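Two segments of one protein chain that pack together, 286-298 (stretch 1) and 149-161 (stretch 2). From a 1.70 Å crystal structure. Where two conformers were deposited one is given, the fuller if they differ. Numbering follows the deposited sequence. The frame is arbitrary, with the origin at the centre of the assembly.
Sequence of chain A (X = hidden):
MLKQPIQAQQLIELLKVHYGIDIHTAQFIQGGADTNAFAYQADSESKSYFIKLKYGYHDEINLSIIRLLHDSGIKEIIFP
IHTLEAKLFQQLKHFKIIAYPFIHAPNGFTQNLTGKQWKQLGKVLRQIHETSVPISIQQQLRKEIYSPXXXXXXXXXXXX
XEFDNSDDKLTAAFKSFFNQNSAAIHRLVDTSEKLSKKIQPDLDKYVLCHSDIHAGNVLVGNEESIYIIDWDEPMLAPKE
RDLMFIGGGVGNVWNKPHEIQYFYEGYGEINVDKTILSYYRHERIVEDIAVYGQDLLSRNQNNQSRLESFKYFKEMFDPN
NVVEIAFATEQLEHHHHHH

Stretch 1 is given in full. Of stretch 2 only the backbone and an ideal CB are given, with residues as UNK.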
# COMPACT_ATOMS: atom_id res chain seq x y z
N VAL A 286 -5.52 -12.57 6.66
CA VAL A 286 -6.61 -13.30 6.03
C VAL A 286 -6.74 -12.90 4.56
O VAL A 286 -6.94 -13.76 3.69
CB VAL A 286 -7.94 -13.05 6.76
CG1 VAL A 286 -9.11 -13.60 5.93
CG2 VAL A 286 -7.90 -13.70 8.13
N GLU A 287 -6.63 -11.59 4.30
CA GLU A 287 -6.72 -11.03 2.95
C GLU A 287 -5.63 -11.64 2.05
O GLU A 287 -5.89 -12.02 0.92
CB GLU A 287 -6.59 -9.49 3.01
CG GLU A 287 -7.92 -8.75 3.09
CD GLU A 287 -7.83 -7.36 3.73
OE1 GLU A 287 -6.89 -6.61 3.40
OE2 GLU A 287 -8.72 -7.03 4.55
N ASP A 288 -4.41 -11.71 2.58
CA ASP A 288 -3.28 -12.28 1.83
C ASP A 288 -3.43 -13.81 1.68
O ASP A 288 -3.03 -14.37 0.65
CB ASP A 288 -1.94 -12.00 2.54
CG ASP A 288 -1.39 -10.60 2.24
OD1 ASP A 288 -1.87 -9.96 1.30
OD2 ASP A 288 -0.47 -10.17 2.96
N ILE A 289 -3.98 -14.50 2.67
CA ILE A 289 -4.12 -15.95 2.53
C ILE A 289 -5.11 -16.19 1.39
O ILE A 289 -4.97 -17.13 0.59
CB ILE A 289 -4.64 -16.62 3.86
CG1 ILE A 289 -3.51 -16.64 4.90
CG2 ILE A 289 -5.09 -18.06 3.61
CD1 ILE A 289 -3.94 -17.05 6.30
N ALA A 290 -6.13 -15.34 1.31
CA ALA A 290 -7.13 -15.49 0.27
C ALA A 290 -6.54 -15.26 -1.12
O ALA A 290 -6.79 -16.03 -2.04
CB ALA A 290 -8.30 -14.51 0.53
N VAL A 291 -5.77 -14.19 -1.26
CA VAL A 291 -5.17 -13.83 -2.54
C VAL A 291 -4.06 -14.78 -2.99
O VAL A 291 -4.13 -15.34 -4.10
CB VAL A 291 -4.63 -12.36 -2.48
CG1 VAL A 291 -3.81 -12.06 -3.71
CG2 VAL A 291 -5.81 -11.37 -2.39
N TYR A 292 -3.07 -15.00 -2.13
CA TYR A 292 -1.98 -15.89 -2.51
C TYR A 292 -2.41 -17.35 -2.45
O TYR A 292 -1.98 -18.17 -3.27
CB TYR A 292 -0.75 -15.59 -1.66
CG TYR A 292 -0.27 -14.17 -1.87
CD1 TYR A 292 -0.81 -13.10 -1.16
CD2 TYR A 292 0.70 -13.88 -2.82
CE1 TYR A 292 -0.41 -11.79 -1.38
CE2 TYR A 292 1.12 -12.56 -3.06
CZ TYR A 292 0.56 -11.53 -2.33
OH TYR A 292 0.97 -10.24 -2.56
N GLY A 293 -3.31 -17.68 -1.53
CA GLY A 293 -3.79 -19.05 -1.49
C GLY A 293 -4.53 -19.41 -2.77
O GLY A 293 -4.37 -20.51 -3.33
N GLN A 294 -5.36 -18.49 -3.27
CA GLN A 294 -6.08 -18.78 -4.50
C GLN A 294 -5.11 -18.95 -5.68
O GLN A 294 -5.35 -19.77 -6.59
CB GLN A 294 -7.07 -17.66 -4.84
CG GLN A 294 -7.99 -18.03 -6.01
CD GLN A 294 -8.85 -19.25 -5.71
OE1 GLN A 294 -8.65 -20.33 -6.28
NE2 GLN A 294 -9.80 -19.09 -4.80
N ASP A 295 -4.01 -18.18 -5.67
CA ASP A 295 -3.03 -18.30 -6.74
C ASP A 295 -2.39 -19.69 -6.74
O ASP A 295 -1.94 -20.17 -7.79
CB ASP A 295 -1.94 -17.22 -6.59
CG ASP A 295 -1.16 -16.99 -7.86
OD1 ASP A 295 -1.77 -17.02 -8.96
OD2 ASP A 295 0.07 -16.77 -7.77
N LEU A 296 -2.33 -20.33 -5.57
CA LEU A 296 -1.75 -21.67 -5.48
C LEU A 296 -2.78 -22.77 -5.78
O LEU A 296 -2.41 -23.82 -6.29
CB LEU A 296 -1.13 -21.92 -4.10
CG LEU A 296 0.35 -21.55 -3.91
CD1 LEU A 296 1.26 -22.39 -4.85
CD2 LEU A 296 0.53 -20.07 -4.15
N LEU A 297 -4.05 -22.54 -5.46
CA LEU A 297 -5.09 -23.53 -5.74
C LEU A 297 -5.48 -23.48 -7.22
O LEU A 297 -6.05 -24.45 -7.74
CB LEU A 297 -6.33 -23.28 -4.88
CG LEU A 297 -6.10 -23.51 -3.38
CD1 LEU A 297 -7.31 -22.97 -2.60
CD2 LEU A 297 -5.95 -24.99 -3.12
N SER A 298 -5.17 -22.36 -7.87
CA SER A 298 -5.47 -22.17 -9.30
C SER A 298 -4.19 -22.13 -10.13
O SER A 298 -3.07 -22.19 -9.60
CB SER A 298 -6.23 -20.86 -9.52
OG SER A 298 -7.41 -20.86 -8.75
N UNK A 149 -15.79 -10.48 3.06
CA UNK A 149 -15.37 -11.05 1.77
C UNK A 149 -14.21 -12.03 1.83
O UNK A 149 -14.31 -13.17 1.38
CB UNK A 149 -14.99 -9.91 0.82
N UNK A 150 -13.10 -11.57 2.40
CA UNK A 150 -11.89 -12.38 2.49
C UNK A 150 -12.01 -13.52 3.48
O UNK A 150 -11.50 -14.61 3.24
CB UNK A 150 -10.70 -11.50 2.88
N UNK A 151 -12.68 -13.28 4.60
CA UNK A 151 -12.85 -14.35 5.55
C UNK A 151 -13.63 -15.48 4.89
O UNK A 151 -13.34 -16.65 5.11
CB UNK A 151 -13.56 -13.85 6.81
N UNK A 152 -14.62 -15.13 4.09
CA UNK A 152 -15.44 -16.14 3.41
C UNK A 152 -14.60 -16.92 2.42
O UNK A 152 -14.70 -18.15 2.35
CB UNK A 152 -16.63 -15.49 2.70
N UNK A 153 -13.77 -16.22 1.65
CA UNK A 153 -12.92 -16.90 0.67
C UNK A 153 -11.99 -17.90 1.34
O UNK A 153 -11.82 -19.02 0.86
CB UNK A 153 -12.10 -15.88 -0.12
N UNK A 154 -11.39 -17.53 2.47
CA UNK A 154 -10.49 -18.48 3.11
C UNK A 154 -11.30 -19.69 3.61
O UNK A 154 -10.81 -20.81 3.60
CB UNK A 154 -9.73 -17.82 4.26
N UNK A 155 -12.54 -19.46 4.04
CA UNK A 155 -13.31 -20.62 4.51
C UNK A 155 -13.64 -21.52 3.33
O UNK A 155 -13.74 -22.74 3.50
CB UNK A 155 -14.59 -20.18 5.22
N UNK A 156 -13.80 -20.94 2.14
CA UNK A 156 -14.10 -21.77 0.97
C UNK A 156 -12.93 -22.69 0.66
O UNK A 156 -13.11 -23.71 -0.00
CB UNK A 156 -14.42 -20.90 -0.25
N UNK A 157 -11.73 -22.34 1.14
CA UNK A 157 -10.55 -23.18 0.90
C UNK A 157 -10.56 -24.46 1.73
O UNK A 157 -10.01 -25.47 1.30
CB UNK A 157 -9.28 -22.39 1.20
N UNK A 158 -11.16 -24.41 2.91
CA UNK A 158 -11.19 -25.55 3.82
C UNK A 158 -11.43 -26.90 3.17
O UNK A 158 -10.67 -27.85 3.38
CB UNK A 158 -12.28 -25.32 4.87
N UNK A 159 -12.49 -26.99 2.38
CA UNK A 159 -12.81 -28.26 1.76
C UNK A 159 -11.93 -28.60 0.56
O UNK A 159 -11.86 -29.76 0.15
CB UNK A 159 -14.28 -28.26 1.33
N UNK A 160 -11.27 -27.60 -0.02
CA UNK A 160 -10.41 -27.81 -1.17
C UNK A 160 -9.03 -28.39 -0.80
O UNK A 160 -8.30 -28.86 -1.66
CB UNK A 160 -10.23 -26.48 -1.91
N UNK A 161 -8.68 -28.34 0.48
CA UNK A 161 -7.39 -28.85 0.91
C UNK A 161 -7.28 -30.38 0.79
O UNK A 161 -6.21 -30.95 0.98
CB UNK A 161 -7.13 -28.42 2.36

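Stretch 1 runs as a helix from 286 to 297, and the helix of stretch 2 crosses it at 50° with the axes 8.5 Å apart at closest.

Position 149 has nothing of stretch 1 within 5.5 Å of its CB, so any helix-tolerant residue would serve, a polar one most naturally; it is Lys-149, fully extended.

Position 150 points toward stretch 1. Its ideal CB lies 3.9 Å from Glu-287 CG and 4.0 Å from Val-286 CG1, and the methyl of Ala-290 leaves room beside it. Leucine, methionine or an aromatic would suit, since a long flat group could run along the helix past 287, 290 and 291. The residue is Trp-150. Glu-287 CG lies over its five-membered ring, 3.4 Å from the centroid, a CH-pi contact made by a methylene of a charged side chain. Ala-290 CB meets the ring edge at Trp-150 CE3, 3.7 Å away, and Val-291 CG2 reaches Trp-150 CZ3 at 3.9 Å.

Position 151 directs its CB away, though Val-286 CG1 is 4.5 Å from it. A long side chain with an aliphatic base fits: Arg-151, whose CG lies 4.1 Å from Val-286 CG1 while its guanidinium bonds elsewhere in the structure. Position 152 also points away, and many residues would do; it is Glu-152.

Position 153 points toward Ala-290, whose CB is 4.1 Å from the ideal CB. An aliphatic residue of moderate size is indicated, and Ile-153 places CG2 3.7 Å from Ala-290 CB.

Position 154 faces a shallow apolar hollow bounded by Val-286, Ile-289 and Ala-290. The CA atoms of 154 and Ala-290 are 5.3 Å apart, which favours a compact group such as alanine or valine. Val-154, chi1 t, brings CG2 to 3.8 Å from Val-286 CG1 and 3.9 Å from both Ile-289 CG2 and Ala-290 CB.

Positions 155 and 156 are out of reach, open to polar choices. They are Arg-155 and Ser-156; the serine OG donates a very short 2.5 Å bond to Ile-153 O.

Position 157 points toward stretch 1 where Gly-293 leaves a gap, with Leu-297 CD1 4.3 Å from the ideal CB. A large apolar side chain, aromatic or leucine-like, is called for. Phe-157 sits as a knob among Ala-290, Gly-293, Gln-294 and Leu-297. Leu-297 CD1 lies over the ring face, 3.8 Å from its centroid; Gln-294 NE2 comes edge-on, 3.4 Å from Phe-157 CE1. A CB on Gly-293 would fall 2.8 Å from Phe-157 CE2, and 2.3 Å from Ile-289 O of its own helix, so the bare glycine lets the ring come close.

Positions 158 and 159 are out of reach and permissive: Tyr-158 and Asn-159.

Position 160 points toward Leu-297, and a flexible polar or aliphatic side chain would suit. Gln-160 NE2 donates to Ser-156 O (3.0 Å) and to a water oxygen 2.9 Å from Gln-160 NE2; the same water accepts from Gln-294 NE2, 2.8 Å away.

Position 161 points sideways with nothing of stretch 1 within 5.5 Å of its CB, so the choice is open; Ile-161 brings its end nearer.

Stretch 2 (149-161) KWREIVRSFYNQI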
# COMPACT_ATOMS: atom_id res chain seq x y z
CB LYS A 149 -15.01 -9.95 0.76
CG LYS A 149 -14.47 -10.53 -0.56
CD LYS A 149 -14.25 -9.47 -1.63
CE LYS A 149 -13.86 -10.14 -2.95
NZ LYS A 149 -13.89 -9.19 -4.10
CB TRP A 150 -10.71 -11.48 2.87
CG TRP A 150 -10.68 -10.29 1.99
CD1 TRP A 150 -11.02 -9.00 2.33
CD2 TRP A 150 -10.32 -10.26 0.61
NE1 TRP A 150 -10.90 -8.18 1.23
CE2 TRP A 150 -10.47 -8.92 0.16
CE3 TRP A 150 -9.90 -11.24 -0.30
CZ2 TRP A 150 -10.21 -8.54 -1.15
CZ3 TRP A 150 -9.63 -10.85 -1.61
CH2 TRP A 150 -9.79 -9.52 -2.03
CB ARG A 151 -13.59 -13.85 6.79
CG ARG A 151 -12.76 -12.89 7.63
CD ARG A 151 -13.43 -12.59 8.95
NE ARG A 151 -14.58 -11.70 8.82
CZ ARG A 151 -14.50 -10.38 8.65
NH1 ARG A 151 -13.31 -9.79 8.57
NH2 ARG A 151 -15.61 -9.65 8.60
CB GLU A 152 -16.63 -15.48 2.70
CG GLU A 152 -17.61 -14.81 3.66
CD GLU A 152 -18.78 -14.15 2.96
OE1 GLU A 152 -18.60 -13.58 1.86
OE2 GLU A 152 -19.90 -14.18 3.51
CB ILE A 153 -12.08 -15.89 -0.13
CG1 ILE A 153 -12.98 -15.14 -1.10
CG2 ILE A 153 -10.98 -16.61 -0.92
CD1 ILE A 153 -12.35 -13.88 -1.67
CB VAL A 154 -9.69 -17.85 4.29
CG1 VAL A 154 -8.84 -18.90 4.94
CG2 VAL A 154 -8.77 -16.72 3.76
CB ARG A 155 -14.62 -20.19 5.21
CG ARG A 155 -14.37 -19.45 6.50
CD ARG A 155 -15.63 -19.32 7.34
NE ARG A 155 -15.46 -18.28 8.35
CZ ARG A 155 -15.91 -17.04 8.21
NH1 ARG A 155 -16.56 -16.69 7.11
NH2 ARG A 155 -15.71 -16.14 9.16
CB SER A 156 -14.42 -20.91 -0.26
OG SER A 156 -13.27 -20.24 -0.75
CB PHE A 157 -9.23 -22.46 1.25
CG PHE A 157 -8.89 -21.26 0.38
CD1 PHE A 157 -9.60 -20.98 -0.79
CD2 PHE A 157 -7.84 -20.43 0.75
CE1 PHE A 157 -9.26 -19.90 -1.58
CE2 PHE A 157 -7.49 -19.33 -0.04
CZ PHE A 157 -8.20 -19.07 -1.20
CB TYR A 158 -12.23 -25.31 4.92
CG TYR A 158 -11.87 -24.15 5.85
CD1 TYR A 158 -12.82 -23.62 6.71
CD2 TYR A 158 -10.58 -23.61 5.88
CE1 TYR A 158 -12.51 -22.58 7.59
CE2 TYR A 158 -10.24 -22.57 6.76
CZ TYR A 158 -11.21 -22.06 7.62
OH TYR A 158 -10.89 -21.05 8.52
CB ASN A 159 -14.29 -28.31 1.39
CG ASN A 159 -15.19 -28.39 2.61
OD1 ASN A 159 -14.75 -28.78 3.69
ND2 ASN A 159 -16.46 -28.04 2.44
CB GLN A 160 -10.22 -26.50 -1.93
CG GLN A 160 -11.50 -25.83 -2.37
CD GLN A 160 -11.22 -24.56 -3.14
OE1 GLN A 160 -10.49 -24.59 -4.14
NE2 GLN A 160 -11.77 -23.43 -2.68
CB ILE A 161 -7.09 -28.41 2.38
CG1 ILE A 161 -7.13 -26.88 2.47
CG2 ILE A 161 -5.71 -28.90 2.83
CD1 ILE A 161 -6.31 -26.17 1.37
O HOH W 1 -11.79 -20.90 -4.10
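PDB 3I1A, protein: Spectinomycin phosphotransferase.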